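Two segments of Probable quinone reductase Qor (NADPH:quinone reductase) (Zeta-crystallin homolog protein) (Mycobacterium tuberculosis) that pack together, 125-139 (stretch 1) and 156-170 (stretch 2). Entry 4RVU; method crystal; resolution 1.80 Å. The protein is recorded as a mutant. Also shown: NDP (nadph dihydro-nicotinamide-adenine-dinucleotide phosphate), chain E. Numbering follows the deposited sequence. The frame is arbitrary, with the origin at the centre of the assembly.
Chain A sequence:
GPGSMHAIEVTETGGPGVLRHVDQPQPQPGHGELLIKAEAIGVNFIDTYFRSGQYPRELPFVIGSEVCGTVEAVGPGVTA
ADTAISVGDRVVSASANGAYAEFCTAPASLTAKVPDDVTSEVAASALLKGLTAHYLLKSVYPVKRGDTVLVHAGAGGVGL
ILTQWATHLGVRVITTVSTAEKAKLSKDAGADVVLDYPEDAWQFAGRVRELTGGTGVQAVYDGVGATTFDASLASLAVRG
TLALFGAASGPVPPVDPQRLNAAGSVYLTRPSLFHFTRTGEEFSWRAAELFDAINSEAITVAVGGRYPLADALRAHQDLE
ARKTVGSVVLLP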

# COMPACT_ATOMS: atom_id res chain seq x y z
N SER A 125 27.85 -3.21 10.56
CA SER A 125 27.24 -1.91 10.32
C SER A 125 26.26 -2.00 9.16
O SER A 125 25.32 -1.21 9.07
CB SER A 125 28.31 -0.88 9.98
OG SER A 125 29.07 -0.51 11.11
N ALA A 126 26.49 -2.96 8.27
CA ALA A 126 25.88 -2.94 6.94
C ALA A 126 24.72 -3.90 6.74
O ALA A 126 23.78 -3.57 6.01
CB ALA A 126 26.95 -3.19 5.87
N LEU A 127 24.78 -5.09 7.33
CA LEU A 127 23.84 -6.15 6.92
C LEU A 127 22.36 -5.91 7.20
O LEU A 127 21.57 -5.88 6.26
CB LEU A 127 24.25 -7.53 7.47
CG LEU A 127 23.41 -8.63 6.79
CD1 LEU A 127 23.80 -8.82 5.32
CD2 LEU A 127 23.44 -9.97 7.53
N LEU A 128 21.95 -5.78 8.46
CA LEU A 128 20.52 -5.63 8.74
C LEU A 128 19.97 -4.40 8.05
O LEU A 128 18.92 -4.45 7.39
CB LEU A 128 20.25 -5.55 10.25
CG LEU A 128 18.77 -5.70 10.67
CD1 LEU A 128 18.66 -6.29 12.08
CD2 LEU A 128 18.02 -4.38 10.61
N LYS A 129 20.67 -3.28 8.20
CA LYS A 129 20.19 -2.04 7.62
C LYS A 129 20.30 -2.02 6.09
O LYS A 129 19.45 -1.44 5.40
CB LYS A 129 20.94 -0.87 8.26
CG LYS A 129 20.67 -0.72 9.76
CD LYS A 129 21.69 0.25 10.35
CE LYS A 129 22.12 -0.08 11.77
NZ LYS A 129 22.54 -1.50 12.02
N GLY A 130 21.34 -2.66 5.56
CA GLY A 130 21.53 -2.76 4.12
C GLY A 130 20.52 -3.67 3.43
O GLY A 130 20.06 -3.35 2.32
N LEU A 131 20.17 -4.78 4.07
CA LEU A 131 19.11 -5.66 3.56
C LEU A 131 17.80 -4.90 3.57
O LEU A 131 16.96 -5.06 2.67
CB LEU A 131 18.98 -6.94 4.41
CG LEU A 131 20.12 -7.97 4.39
CD1 LEU A 131 19.91 -9.02 5.49
CD2 LEU A 131 20.21 -8.64 3.03
N THR A 132 17.62 -4.05 4.57
CA THR A 132 16.41 -3.23 4.66
C THR A 132 16.37 -2.20 3.54
O THR A 132 15.35 -2.07 2.86
CB THR A 132 16.30 -2.56 6.02
OG1 THR A 132 16.24 -3.57 7.04
CG2 THR A 132 15.04 -1.70 6.10
N ALA A 133 17.46 -1.47 3.32
CA ALA A 133 17.52 -0.54 2.20
C ALA A 133 17.27 -1.26 0.88
O ALA A 133 16.54 -0.76 0.02
CB ALA A 133 18.85 0.21 2.17
N HIS A 134 17.83 -2.46 0.73
CA HIS A 134 17.63 -3.22 -0.50
C HIS A 134 16.15 -3.50 -0.74
O HIS A 134 15.63 -3.20 -1.82
CB HIS A 134 18.39 -4.55 -0.47
CG HIS A 134 18.29 -5.32 -1.75
ND1 HIS A 134 17.24 -6.17 -2.04
CD2 HIS A 134 19.09 -5.34 -2.84
CE1 HIS A 134 17.41 -6.70 -3.23
NE2 HIS A 134 18.53 -6.21 -3.75
N TYR A 135 15.47 -4.08 0.24
CA TYR A 135 14.07 -4.45 0.00
C TYR A 135 13.20 -3.20 -0.18
O TYR A 135 12.24 -3.21 -0.96
CB TYR A 135 13.53 -5.45 1.06
CG TYR A 135 13.00 -4.90 2.38
CD1 TYR A 135 11.84 -4.13 2.43
CD2 TYR A 135 13.62 -5.23 3.59
CE1 TYR A 135 11.34 -3.65 3.62
CE2 TYR A 135 13.12 -4.76 4.80
CZ TYR A 135 11.98 -3.97 4.80
OH TYR A 135 11.46 -3.49 5.99
N LEU A 136 13.56 -2.12 0.51
CA LEU A 136 12.81 -0.87 0.38
C LEU A 136 12.92 -0.30 -1.04
O LEU A 136 11.92 0.16 -1.60
CB LEU A 136 13.28 0.16 1.42
CG LEU A 136 12.81 -0.04 2.86
CD1 LEU A 136 13.49 0.94 3.82
CD2 LEU A 136 11.28 0.06 2.98
N LEU A 137 14.12 -0.35 -1.62
CA LEU A 137 14.41 0.24 -2.93
C LEU A 137 14.15 -0.68 -4.11
O LEU A 137 14.00 -0.22 -5.23
CB LEU A 137 15.86 0.70 -3.00
CG LEU A 137 16.24 1.86 -2.10
CD1 LEU A 137 17.75 2.01 -2.09
CD2 LEU A 137 15.59 3.13 -2.59
N LYS A 138 14.13 -1.99 -3.86
CA LYS A 138 14.02 -2.95 -4.95
C LYS A 138 12.68 -3.69 -4.98
O LYS A 138 12.28 -4.20 -6.02
CB LYS A 138 15.17 -3.97 -4.91
CG LYS A 138 16.55 -3.38 -5.16
CD LYS A 138 16.77 -3.13 -6.65
CE LYS A 138 18.15 -2.53 -6.93
NZ LYS A 138 19.25 -3.41 -6.52
N SER A 139 12.00 -3.74 -3.83
CA SER A 139 10.81 -4.58 -3.68
C SER A 139 9.57 -3.83 -3.22
O SER A 139 8.49 -3.96 -3.82
CB SER A 139 11.09 -5.74 -2.71
OG SER A 139 12.14 -6.55 -3.20
N GLY A 156 20.91 8.64 9.63
CA GLY A 156 20.83 7.43 10.44
C GLY A 156 21.41 6.24 9.70
O GLY A 156 21.86 6.39 8.56
N GLY A 157 21.41 5.07 10.34
CA GLY A 157 21.97 3.87 9.74
C GLY A 157 21.32 3.50 8.42
O GLY A 157 22.00 3.39 7.40
N VAL A 158 20.00 3.31 8.45
CA VAL A 158 19.27 2.99 7.23
C VAL A 158 19.28 4.17 6.27
O VAL A 158 19.46 4.01 5.05
CB VAL A 158 17.83 2.56 7.53
CG1 VAL A 158 17.09 2.26 6.23
CG2 VAL A 158 17.81 1.34 8.44
N GLY A 159 19.08 5.37 6.81
CA GLY A 159 19.00 6.58 6.01
C GLY A 159 20.17 6.80 5.06
O GLY A 159 19.97 7.10 3.88
N LEU A 160 21.40 6.65 5.57
CA LEU A 160 22.58 6.88 4.75
C LEU A 160 22.69 5.82 3.65
O LEU A 160 23.13 6.11 2.55
CB LEU A 160 23.85 6.92 5.61
CG LEU A 160 24.03 8.13 6.52
CD1 LEU A 160 25.18 7.85 7.49
CD2 LEU A 160 24.34 9.37 5.68
N ILE A 161 22.29 4.59 3.96
CA ILE A 161 22.37 3.53 2.95
C ILE A 161 21.32 3.75 1.86
O ILE A 161 21.62 3.62 0.66
CB ILE A 161 22.23 2.11 3.57
CG1 ILE A 161 23.39 1.85 4.55
CG2 ILE A 161 22.29 1.05 2.47
CD1 ILE A 161 23.27 0.52 5.32
N LEU A 162 20.10 4.10 2.27
CA LEU A 162 19.04 4.43 1.31
C LEU A 162 19.48 5.55 0.37
O LEU A 162 19.29 5.47 -0.85
CB LEU A 162 17.74 4.84 2.02
CG LEU A 162 16.89 3.70 2.58
CD1 LEU A 162 15.81 4.23 3.50
CD2 LEU A 162 16.26 2.89 1.44
N THR A 163 20.09 6.58 0.94
CA THR A 163 20.45 7.77 0.19
C THR A 163 21.51 7.46 -0.85
O THR A 163 21.34 7.76 -2.04
CB THR A 163 20.91 8.88 1.13
OG1 THR A 163 19.81 9.22 1.99
CG2 THR A 163 21.35 10.12 0.36
N GLN A 164 22.58 6.78 -0.42
CA GLN A 164 23.64 6.40 -1.34
C GLN A 164 23.15 5.50 -2.44
O GLN A 164 23.47 5.71 -3.62
CB GLN A 164 24.77 5.71 -0.59
CG GLN A 164 25.48 6.58 0.42
CD GLN A 164 26.56 5.80 1.13
OE1 GLN A 164 27.65 5.59 0.59
NE2 GLN A 164 26.26 5.33 2.34
N TRP A 165 22.38 4.48 -2.06
CA TRP A 165 21.98 3.44 -3.00
C TRP A 165 21.00 4.01 -4.02
O TRP A 165 21.15 3.78 -5.22
CB TRP A 165 21.35 2.26 -2.26
CG TRP A 165 21.54 0.95 -2.96
CD1 TRP A 165 21.82 0.76 -4.28
CD2 TRP A 165 21.51 -0.35 -2.36
NE1 TRP A 165 21.95 -0.59 -4.55
CE2 TRP A 165 21.77 -1.29 -3.38
CE3 TRP A 165 21.28 -0.81 -1.06
CZ2 TRP A 165 21.82 -2.67 -3.13
CZ3 TRP A 165 21.33 -2.18 -0.82
CH2 TRP A 165 21.59 -3.09 -1.85
N ALA A 166 20.00 4.75 -3.55
CA ALA A 166 19.06 5.42 -4.44
C ALA A 166 19.78 6.38 -5.40
O ALA A 166 19.52 6.39 -6.60
CB ALA A 166 17.97 6.16 -3.64
N THR A 167 20.71 7.18 -4.87
CA THR A 167 21.49 8.10 -5.70
C THR A 167 22.24 7.35 -6.80
O THR A 167 22.24 7.77 -7.95
CB THR A 167 22.46 8.91 -4.85
OG1 THR A 167 21.71 9.71 -3.93
CG2 THR A 167 23.32 9.82 -5.73
N HIS A 168 22.87 6.24 -6.43
CA HIS A 168 23.54 5.39 -7.40
C HIS A 168 22.59 4.89 -8.48
O HIS A 168 22.99 4.74 -9.64
CB HIS A 168 24.18 4.18 -6.71
CG HIS A 168 24.70 3.15 -7.66
ND1 HIS A 168 25.81 3.35 -8.44
CD2 HIS A 168 24.24 1.91 -7.97
CE1 HIS A 168 26.03 2.28 -9.18
NE2 HIS A 168 25.08 1.39 -8.91
N LEU A 169 21.34 4.63 -8.11
CA LEU A 169 20.34 4.16 -9.06
C LEU A 169 19.70 5.29 -9.90
O LEU A 169 18.76 5.04 -10.66
CB LEU A 169 19.26 3.35 -8.34
CG LEU A 169 19.77 2.10 -7.62
CD1 LEU A 169 18.76 1.56 -6.61
CD2 LEU A 169 20.12 1.03 -8.64
N GLY A 170 20.21 6.51 -9.78
CA GLY A 170 19.70 7.63 -10.55
C GLY A 170 18.47 8.31 -9.97
O GLY A 170 17.72 8.98 -10.68
PA NDP E . 18.79 5.35 12.98
O1A NDP E . 20.28 5.18 12.94
O2A NDP E . 18.08 5.92 11.78
O5B NDP E . 18.40 6.22 14.27
C5B NDP E . 17.10 6.78 14.40
C4B NDP E . 17.14 8.19 13.83
O4B NDP E . 15.82 8.71 13.65
C3B NDP E . 17.83 9.15 14.78
O3B NDP E . 19.24 9.19 14.56
C2B NDP E . 17.17 10.48 14.48
O2B NDP E . 17.95 11.23 13.56
C1B NDP E . 15.83 10.13 13.86
N9A NDP E . 14.78 10.54 14.82
C8A NDP E . 13.81 11.43 14.59
N7A NDP E . 13.03 11.59 15.68
C5A NDP E . 13.51 10.79 16.64
C6A NDP E . 13.15 10.48 18.05
N6A NDP E . 12.10 11.08 18.64
N1A NDP E . 13.91 9.58 18.71
C2A NDP E . 14.96 8.99 18.12
N3A NDP E . 15.34 9.22 16.85
C4A NDP E . 14.67 10.10 16.07
O3 NDP E . 18.13 3.93 13.35
PN NDP E . 18.27 2.66 12.38
O1N NDP E . 19.06 3.06 11.16
O2N NDP E . 18.71 1.49 13.23
O5D NDP E . 16.75 2.40 11.93
C5D NDP E . 16.03 3.41 11.24
C4D NDP E . 14.53 3.17 11.41
O4D NDP E . 14.12 2.08 10.59
C3D NDP E . 14.20 2.78 12.83
O3D NDP E . 12.95 3.39 13.18
C2D NDP E . 14.03 1.28 12.79
O2D NDP E . 13.06 0.86 13.76
C1D NDP E . 13.54 1.04 11.38
N1N NDP E . 13.92 -0.25 10.81
C2N NDP E . 12.98 -0.99 10.23
C3N NDP E . 13.26 -2.22 9.66
C7N NDP E . 12.15 -3.01 9.04
O7N NDP E . 12.40 -4.06 8.47
N7N NDP E . 10.90 -2.54 9.12
C4N NDP E . 14.67 -2.77 9.64
C5N NDP E . 15.60 -1.86 10.28
C6N NDP E . 15.20 -0.64 10.83
P2B NDP E . 17.67 12.80 13.32
O1X NDP E . 16.37 13.04 14.04
O2X NDP E . 18.84 13.49 13.95
O3X NDP E . 17.61 12.95 11.83
O HOH W 1 22.32 -2.09 -6.96

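The two helices cross at -51° with their axes 8.8 Å apart at closest approach, and no hydrogen bond passes directly between them; the contact rests on side-chain packing, which buries 695 Å² over both sides. Trp165 and Leu137 have the most area covered, 89 and 87 Å².

Trp165, at chi1 -151° (t), sits as a knob among Ala133, Leu137, His134 and Lys138. Its ring edge meets backbone on one flank: Trp165 CZ3 lies 3.6 Å from Gly130 O, near the ring plane. Trp165 CH2 comes 3.5 Å from His134 CD2, but the ring planes meet at 58° with centroids 5.5 Å apart, an oblique pair. Polar linkage is indirect, through water 1, which accepts from Trp165 NE1 at 2.9 Å and weakly from Lys138 NZ at 3.4 Å.

Leu137 points toward stretch 2 in the m,t rotamer and spans three residues: its CD1 is 3.6 Å from Trp165 CB, its CG 3.7 Å from Leu162 CD2, and its CD2 4.0 Å from Ala166 CB.

Leu162, covered by 68 Å², starts sideways, yet its end turns inward, bringing CD2 within 3.7 Å of Ala133 CA. The same methyl, Leu162 CD2, lies 3.8 Å from Ala133 CB, and Ala133 CB in turn is 3.6 Å from Ile161 CG2. There the backbones run close, Ala133 CA to Leu162 CA being 5.3 Å.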